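Local coordinates for protein 5-oxopent-3-ene-1,2,5-tricarboxylate decarboxylase (Exiguobacterium antarcticum B7, PDB 6IYM) that belongs to the fumarylacetoacetate hydrolase fold family and binds a magnesium ion through three acidic side chains, at residues D217-T220 with I221-V225; Y254-D257 with G258-I261; G17-A21 with G22-D26. All coordinates share one frame; numbering follows the deposited sequence.

Overall arrangement
Contact 3 (17-21 with 22-26) comes first along the chain, followed by contact 1 (217-220 with 221-225) and contact 2 (254-257 with 258-261). None touches another; their centres lie 30 to 32 Å apart, and contacts 1 and 2 sit on opposite sides of the chain's centre. Contact 3 is the hairpin of strands 13-20 and 23-26 in the large mixed sheet. Contact 1 spans helix 218-225 and its N-cap D217; the helix packs on strands 121-131 and 147-158 of that sheet, the strands that carry the magnesium ligands E124, E126 and D155. Contact 2 leads into strand 260-265 of the five-strand sheet and also touches strand 121-131, so contacts 1 and 2 both border the strand bearing E124 and E126.

Contact 1 (D217-T220 with I221-V225); sequences DVVT and ILTEV
D217 and V218 offer their carbonyls to I221 and L222 in the first turn of helix 218-225: I221 N meets D217 O at 2.9 Å and L222 N meets V218 O at 3.0 Å. T223 N continues the i to i+4 series to V219 O, an almost straight bond (N-H...O angle 175°). E224 N reaches T220 O less directly, the donor lying 28° off the carbonyl plane. V219 O also receives a weak bond from T223 OG1 at 3.3 Å; T223 turns its hydroxyl back along the helix because OG1 stands beside its own backbone N.

D217 is the N-cap of helix 218-225; its OD1 accepts the amide of T220, with T220 N at 3.0 Å, and also its hydroxyl, with T220 OG1 at a short 2.5 Å. The two donors come from opposite faces of the carboxylate plane, so one oxygen is gripped twice and the rotation of the group is restrained. OG1 stands beside T220's own backbone N (chi1 -48°), which puts the hydroxyl next to the amide that the same oxygen accepts. The first-turn amides would probably favour the carboxylate's negative charge.

The apolar contact joins residues four apart on one flank: V218 and L222 lie side by side and point the same way, with V218 CG1 4.0 Å from L222 CD1; both side chains rest on I129, and V218 also meets Y150 while L222 meets V147, so this flank covers strands 121-131 and 147-158. On another flank T220 and E224 run alongside each other, T220 CG2 lying 4.2 Å from E224 CG. E224 bends at chi2, and its OE2 forms a salt bridge to R227.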
loop_
_atom_site.group_PDB
_atom_site.type_symbol
_atom_site.label_atom_id
_atom_site.label_comp_id
_atom_site.label_asym_id
_atom_site.label_seq_id
_atom_site.Cartn_x
_atom_site.Cartn_y
_atom_site.Cartn_z
ATOM N N ASP A 217 3.815 -0.274 -22.411
ATOM C CA ASP A 217 4.914 0.719 -22.282
ATOM C C ASP A 217 4.604 1.672 -21.114
ATOM O O ASP A 217 3.537 1.524 -20.461
ATOM C CB ASP A 217 5.189 1.412 -23.624
ATOM C CG ASP A 217 4.174 2.468 -24.018
ATOM O OD1 ASP A 217 3.076 2.456 -23.435
ATOM O OD2 ASP A 217 4.508 3.306 -24.886
ATOM N N VAL A 218 5.526 2.577 -20.810
ATOM C CA VAL A 218 5.416 3.467 -19.622
ATOM C C VAL A 218 4.110 4.275 -19.744
ATOM O O VAL A 218 3.252 4.188 -18.824
ATOM C CB VAL A 218 6.680 4.332 -19.475
ATOM C CG1 VAL A 218 6.495 5.495 -18.497
ATOM C CG2 VAL A 218 7.865 3.477 -19.069
ATOM N N VAL A 219 3.898 4.975 -20.855
ATOM C CA VAL A 219 2.675 5.820 -21.039
ATOM C C VAL A 219 1.410 4.971 -20.859
ATOM O O VAL A 219 0.545 5.397 -20.079
ATOM C CB VAL A 219 2.700 6.632 -22.348
ATOM C CG1 VAL A 219 1.336 7.189 -22.713
ATOM C CG2 VAL A 219 3.699 7.772 -22.245
ATOM N N THR A 220 1.312 3.771 -21.429
ATOM C CA THR A 220 0.111 2.893 -21.268
ATOM C C THR A 220 -0.074 2.479 -19.801
ATOM O O THR A 220 -1.218 2.393 -19.322
ATOM C CB THR A 220 0.213 1.637 -22.139
ATOM O OG1 THR A 220 0.598 2.084 -23.432
ATOM C CG2 THR A 220 -1.066 0.842 -22.239
ATOM N N ILE A 221 1.013 2.160 -19.100
ATOM C CA ILE A 221 0.919 1.807 -17.658
ATOM C C ILE A 221 0.288 3.006 -16.928
ATOM O O ILE A 221 -0.715 2.798 -16.245
ATOM C CB ILE A 221 2.294 1.399 -17.086
ATOM C CG1 ILE A 221 2.702 -0.001 -17.563
ATOM C CG2 ILE A 221 2.274 1.520 -15.579
ATOM C CD1 ILE A 221 4.165 -0.294 -17.447
ATOM N N LEU A 222 0.832 4.212 -17.093
ATOM C CA LEU A 222 0.350 5.443 -16.407
ATOM C C LEU A 222 -1.136 5.681 -16.710
ATOM O O LEU A 222 -1.927 5.846 -15.756
ATOM C CB LEU A 222 1.198 6.624 -16.870
ATOM C CG LEU A 222 2.645 6.629 -16.386
ATOM C CD1 LEU A 222 3.443 7.683 -17.146
ATOM C CD2 LEU A 222 2.715 6.877 -14.897
ATOM N N THR A 223 -1.493 5.669 -17.997
ATOM C CA THR A 223 -2.885 5.776 -18.526
ATOM C C THR A 223 -3.817 4.771 -17.835
ATOM O O THR A 223 -4.887 5.185 -17.347
ATOM C CB THR A 223 -2.855 5.544 -20.040
ATOM O OG1 THR A 223 -2.381 6.779 -20.593
ATOM C CG2 THR A 223 -4.189 5.087 -20.580
ATOM N N GLU A 224 -3.441 3.490 -17.787
ATOM C CA GLU A 224 -4.318 2.396 -17.294
ATOM C C GLU A 224 -4.425 2.425 -15.760
ATOM O O GLU A 224 -5.521 2.211 -15.228
ATOM C CB GLU A 224 -3.765 1.050 -17.755
ATOM C CG GLU A 224 -3.967 0.789 -19.226
ATOM C CD GLU A 224 -5.398 0.430 -19.562
ATOM O OE1 GLU A 224 -5.854 -0.646 -19.099
ATOM O OE2 GLU A 224 -6.065 1.242 -20.247
ATOM N N VAL A 225 -3.312 2.654 -15.070
ATOM C CA VAL A 225 -3.215 2.584 -13.586
ATOM C C VAL A 225 -4.085 3.683 -12.985
ATOM O O VAL A 225 -4.741 3.414 -11.986
ATOM C CB VAL A 225 -1.747 2.680 -13.125
ATOM C CG1 VAL A 225 -1.610 2.847 -11.628
ATOM C CG2 VAL A 225 -0.984 1.445 -13.563
#

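Contact 2 (Y254-D257 with G258-I261); sequences YLQD and GDVI. Unlike the reference sequence in segment 258-261: V260 (reference Ile), I261 (reference Val).
Q256 and D259 hold each other by two hydrogen bonds, one through a side chain and one through the backbone. Q256 N donates to D259 OD2 at 2.9 Å, approaching from well above the carboxylate plane, 63° out of it. Q256 O in turn accepts D259 N at 3.0 Å, the donor tilted 31° from the carbonyl plane. Both backbone polar atoms of Q256, N and O, are therefore satisfied by D259, and the other carboxylate oxygen, D259 OD1, takes a hydrogen bond from N202 ND2. The CG of D259 stands beside its own backbone N (chi1 -77°), which swings OD2 back over L255 and Q256.

The backbone pair closes a type II beta turn, Q256 to D259, with D257 and G258 at its corners; G258 has the positive phi that suits glycine at the third position. The turn delivers the chain into strand 260-265, an inner strand of the five-strand sheet. G258 O accepts from Q274 NE2 and D257 OD1 from A277 N, which tie the turn to the region of strand 269-276.

Just before the turn, the side chain of Q256 bends at chi2, and its NE2 makes a weak bond to Y254 O at 3.3 Å; Y254 OH is hydrogen-bonded to H247 ND1. The apolar ends of L255 and I261 meet, crossing at about a right angle, L255 CD1 lying 3.7 Å from I261 CD1, while L255 CD2 sits 3.8 Å from D259 OD2. Strand 121-131 backs this pair, with L121 against L255 and Y123 against I261.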
loop_
_atom_site.group_PDB
_atom_site.type_symbol
_atom_site.label_atom_id
_atom_site.label_comp_id
_atom_site.label_asym_id
_atom_site.label_seq_id
_atom_site.Cartn_x
_atom_site.Cartn_y
_atom_site.Cartn_z
ATOM N N TYR A 254 16.428 -21.102 -7.010
ATOM C CA TYR A 254 15.949 -20.209 -5.933
ATOM C C TYR A 254 17.178 -19.680 -5.204
ATOM O O TYR A 254 18.245 -20.373 -5.182
ATOM C CB TYR A 254 14.950 -20.949 -5.046
ATOM C CG TYR A 254 13.764 -21.409 -5.840
ATOM C CD1 TYR A 254 12.950 -20.484 -6.474
ATOM C CD2 TYR A 254 13.504 -22.757 -6.038
ATOM C CE1 TYR A 254 11.879 -20.884 -7.250
ATOM C CE2 TYR A 254 12.432 -23.171 -6.811
ATOM C CZ TYR A 254 11.626 -22.234 -7.431
ATOM O OH TYR A 254 10.573 -22.625 -8.207
ATOM N N LEU A 255 17.015 -18.481 -4.658
ATOM C CA LEU A 255 18.072 -17.684 -3.998
ATOM C C LEU A 255 18.366 -18.306 -2.638
ATOM O O LEU A 255 17.432 -18.768 -1.969
ATOM C CB LEU A 255 17.595 -16.234 -3.835
ATOM C CG LEU A 255 17.541 -15.423 -5.132
ATOM C CD1 LEU A 255 16.754 -14.117 -4.971
ATOM C CD2 LEU A 255 18.940 -15.155 -5.631
ATOM N N GLN A 256 19.635 -18.307 -2.258
ATOM C CA GLN A 256 20.106 -18.906 -0.992
ATOM C C GLN A 256 20.907 -17.834 -0.267
ATOM O O GLN A 256 21.343 -16.853 -0.925
ATOM C CB GLN A 256 20.931 -20.175 -1.262
ATOM C CG GLN A 256 20.210 -21.256 -2.063
ATOM C CD GLN A 256 18.882 -21.684 -1.478
ATOM O OE1 GLN A 256 18.634 -21.613 -0.271
ATOM N NE2 GLN A 256 17.993 -22.134 -2.346
ATOM N N ASP A 257 21.122 -18.039 1.029
ATOM C CA ASP A 257 22.036 -17.234 1.874
ATOM C C ASP A 257 23.376 -17.118 1.145
ATOM O O ASP A 257 23.878 -18.164 0.705
ATOM C CB ASP A 257 22.208 -17.897 3.241
ATOM C CG ASP A 257 23.223 -17.205 4.122
ATOM O OD1 ASP A 257 23.040 -16.001 4.412
ATOM O OD2 ASP A 257 24.208 -17.867 4.481
ATOM N N GLY A 258 23.893 -15.895 0.993
ATOM C CA GLY A 258 25.159 -15.588 0.298
ATOM C C GLY A 258 24.979 -15.107 -1.136
ATOM O O GLY A 258 25.892 -14.452 -1.648
ATOM N N ASP A 259 23.850 -15.389 -1.779
ATOM C CA ASP A 259 23.644 -15.029 -3.201
ATOM C C ASP A 259 23.668 -13.507 -3.380
ATOM O O ASP A 259 23.002 -12.819 -2.590
ATOM C CB ASP A 259 22.355 -15.639 -3.723
ATOM C CG ASP A 259 22.487 -17.118 -4.023
ATOM O OD1 ASP A 259 23.625 -17.619 -3.909
ATOM O OD2 ASP A 259 21.459 -17.742 -4.413
ATOM N N VAL A 260 24.436 -13.015 -4.361
ATOM C CA VAL A 260 24.559 -11.569 -4.689
ATOM C C VAL A 260 23.774 -11.291 -5.966
ATOM O O VAL A 260 24.072 -11.922 -6.999
ATOM C CB VAL A 260 26.018 -11.152 -4.846
ATOM C CG1 VAL A 260 26.140 -9.701 -5.270
ATOM C CG2 VAL A 260 26.799 -11.423 -3.578
ATOM N N ILE A 261 22.803 -10.386 -5.880
ATOM C CA ILE A 261 21.903 -10.037 -7.025
ATOM C C ILE A 261 22.309 -8.643 -7.492
ATOM O O ILE A 261 22.378 -7.750 -6.629
ATOM C CB ILE A 261 20.428 -10.094 -6.612
ATOM C CG1 ILE A 261 20.108 -11.351 -5.792
ATOM C CG2 ILE A 261 19.530 -9.993 -7.840
ATOM C CD1 ILE A 261 18.999 -11.131 -4.790
#

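Contact 3 (G17-A21 with G22-D26); sequences GVEEA and GHRYD
A tight antiparallel beta hairpin brings V18 and E19 of strand 13-20, and E20 after them, against H23, R24 and Y25, the chain reversing through a type I' turn from E20 to H23 with A21 and G22 at its corners. Both corner residues have positive phi, as this turn requires.

Between the strands the firm backbone bond is V18 N to Y25 O, 3.0 Å and nearly straight. Its return partner, Y25 N to V18 O at 3.3 Å, is weak and bent (127°). CA-H...O contacts add to it: R24 CA lies 3.3 Å from V18 O, and E19 CA 3.4 Å from H23 O.

On one face E19 and R24 form a salt bridge. E19 OE1 alone takes two nitrogens of the guanidinium side-on, with R24 NE at 2.7 Å and R24 NH2 at 2.5 Å. The carboxylate and guanidinium planes are turned 41° apart, and OE1 sits at the guanidinium edge, slightly tilted from its plane. E19 is extended, CG anti to the backbone N (chi1 -167°), whereas R24 bends at chi3 to bring its edge round; R24 also makes a cation-pi contact with F6.

On the other face Y25 lies along the hairpin towards the turn. V18 CG2 touches the edge of its ring, 4.1 Å from Y25 CD2, while H23 O stands over one ring face. H23 ND1 makes a weak bond to Y25 OH, which lies in the imidazole plane.

At the open end D26 OD2 is bridged by R15 NE and D26 OD1 bonds T28 OG1, at the start of helix 28-31. This is a two-residue beta hairpin, closed by a type I' turn, whose second strand, 23-26, lies at an edge of the large mixed sheet within this chain.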
loop_
_atom_site.group_PDB
_atom_site.type_symbol
_atom_site.label_atom_id
_atom_site.label_comp_id
_atom_site.label_asym_id
_atom_site.label_seq_id
_atom_site.Cartn_x
_atom_site.Cartn_y
_atom_site.Cartn_z
ATOM N N GLY A 17 22.177 14.260 -2.940
ATOM C CA GLY A 17 23.240 14.426 -3.938
ATOM C C GLY A 17 22.644 14.314 -5.314
ATOM O O GLY A 17 21.535 13.725 -5.420
ATOM N N VAL A 18 23.322 14.903 -6.301
ATOM C CA VAL A 18 22.981 14.797 -7.747
ATOM C C VAL A 18 24.225 14.336 -8.504
ATOM O O VAL A 18 25.305 14.223 -7.881
ATOM C CB VAL A 18 22.426 16.113 -8.321
ATOM C CG1 VAL A 18 21.374 16.711 -7.404
ATOM C CG2 VAL A 18 23.523 17.120 -8.620
ATOM N N GLU A 19 24.061 14.078 -9.801
ATOM C CA GLU A 19 25.134 13.546 -10.676
ATOM C C GLU A 19 24.906 14.081 -12.091
ATOM O O GLU A 19 23.881 13.721 -12.707
ATOM C CB GLU A 19 25.173 12.018 -10.615
ATOM C CG GLU A 19 26.421 11.421 -11.236
ATOM C CD GLU A 19 26.282 9.953 -11.585
ATOM O OE1 GLU A 19 26.085 9.144 -10.652
ATOM O OE2 GLU A 19 26.335 9.632 -12.793
ATOM N N GLU A 20 25.801 14.973 -12.525
ATOM C CA GLU A 20 25.892 15.503 -13.909
ATOM C C GLU A 20 27.270 15.135 -14.465
ATOM O O GLU A 20 28.285 15.437 -13.792
ATOM C CB GLU A 20 25.661 17.014 -13.933
ATOM C CG GLU A 20 24.193 17.402 -14.022
ATOM C CD GLU A 20 23.886 18.508 -15.020
ATOM O OE1 GLU A 20 24.451 19.608 -14.875
ATOM O OE2 GLU A 20 23.086 18.258 -15.952
ATOM N N ALA A 21 27.288 14.458 -15.617
ATOM C CA ALA A 21 28.508 14.023 -16.331
ATOM C C ALA A 21 29.571 13.537 -15.331
ATOM O O ALA A 21 30.639 14.181 -15.237
ATOM C CB ALA A 21 29.012 15.164 -17.183
ATOM N N GLY A 22 29.271 12.472 -14.576
ATOM C CA GLY A 22 30.282 11.556 -14.005
ATOM C C GLY A 22 30.714 11.857 -12.572
ATOM O O GLY A 22 31.396 10.985 -11.998
ATOM N N HIS A 23 30.394 13.027 -12.004
ATOM C CA HIS A 23 30.774 13.394 -10.607
ATOM C C HIS A 23 29.527 13.681 -9.776
ATOM O O HIS A 23 28.504 14.106 -10.345
ATOM C CB HIS A 23 31.701 14.615 -10.545
ATOM C CG HIS A 23 32.720 14.664 -11.630
ATOM N ND1 HIS A 23 32.647 15.582 -12.665
ATOM C CD2 HIS A 23 33.814 13.908 -11.857
ATOM C CE1 HIS A 23 33.661 15.393 -13.480
ATOM N NE2 HIS A 23 34.394 14.372 -13.004
ATOM N N ARG A 24 29.668 13.544 -8.462
ATOM C CA ARG A 24 28.554 13.548 -7.486
ATOM C C ARG A 24 28.709 14.736 -6.531
ATOM O O ARG A 24 29.525 14.649 -5.575
ATOM C CB ARG A 24 28.531 12.186 -6.791
ATOM C CG ARG A 24 28.337 11.046 -7.774
ATOM C CD ARG A 24 27.827 9.772 -7.144
ATOM N NE ARG A 24 26.941 9.099 -8.088
ATOM C CZ ARG A 24 26.585 7.821 -8.022
ATOM N NH1 ARG A 24 27.051 7.049 -7.051
ATOM N NH2 ARG A 24 25.772 7.323 -8.944
ATOM N N TYR A 25 27.934 15.794 -6.784
ATOM C CA TYR A 25 27.896 17.036 -5.973
ATOM C C TYR A 25 26.852 16.828 -4.875
ATOM O O TYR A 25 25.796 16.225 -5.166
ATOM C CB TYR A 25 27.621 18.251 -6.869
ATOM C CG TYR A 25 28.269 18.147 -8.226
ATOM C CD1 TYR A 25 29.644 18.251 -8.373
ATOM C CD2 TYR A 25 27.517 17.884 -9.361
ATOM C CE1 TYR A 25 30.251 18.118 -9.613
ATOM C CE2 TYR A 25 28.109 17.748 -10.608
ATOM C CZ TYR A 25 29.483 17.865 -10.739
ATOM O OH TYR A 25 30.072 17.723 -11.966
ATOM N N ASP A 26 27.166 17.263 -3.651
ATOM C CA ASP A 26 26.201 17.365 -2.523
ATOM C C ASP A 26 25.410 18.674 -2.688
ATOM O O ASP A 26 26.017 19.747 -2.572
ATOM C CB ASP A 26 26.936 17.264 -1.185
ATOM C CG ASP A 26 26.058 17.544 0.017
ATOM O OD1 ASP A 26 24.899 17.969 -0.191
ATOM O OD2 ASP A 26 26.543 17.333 1.154
#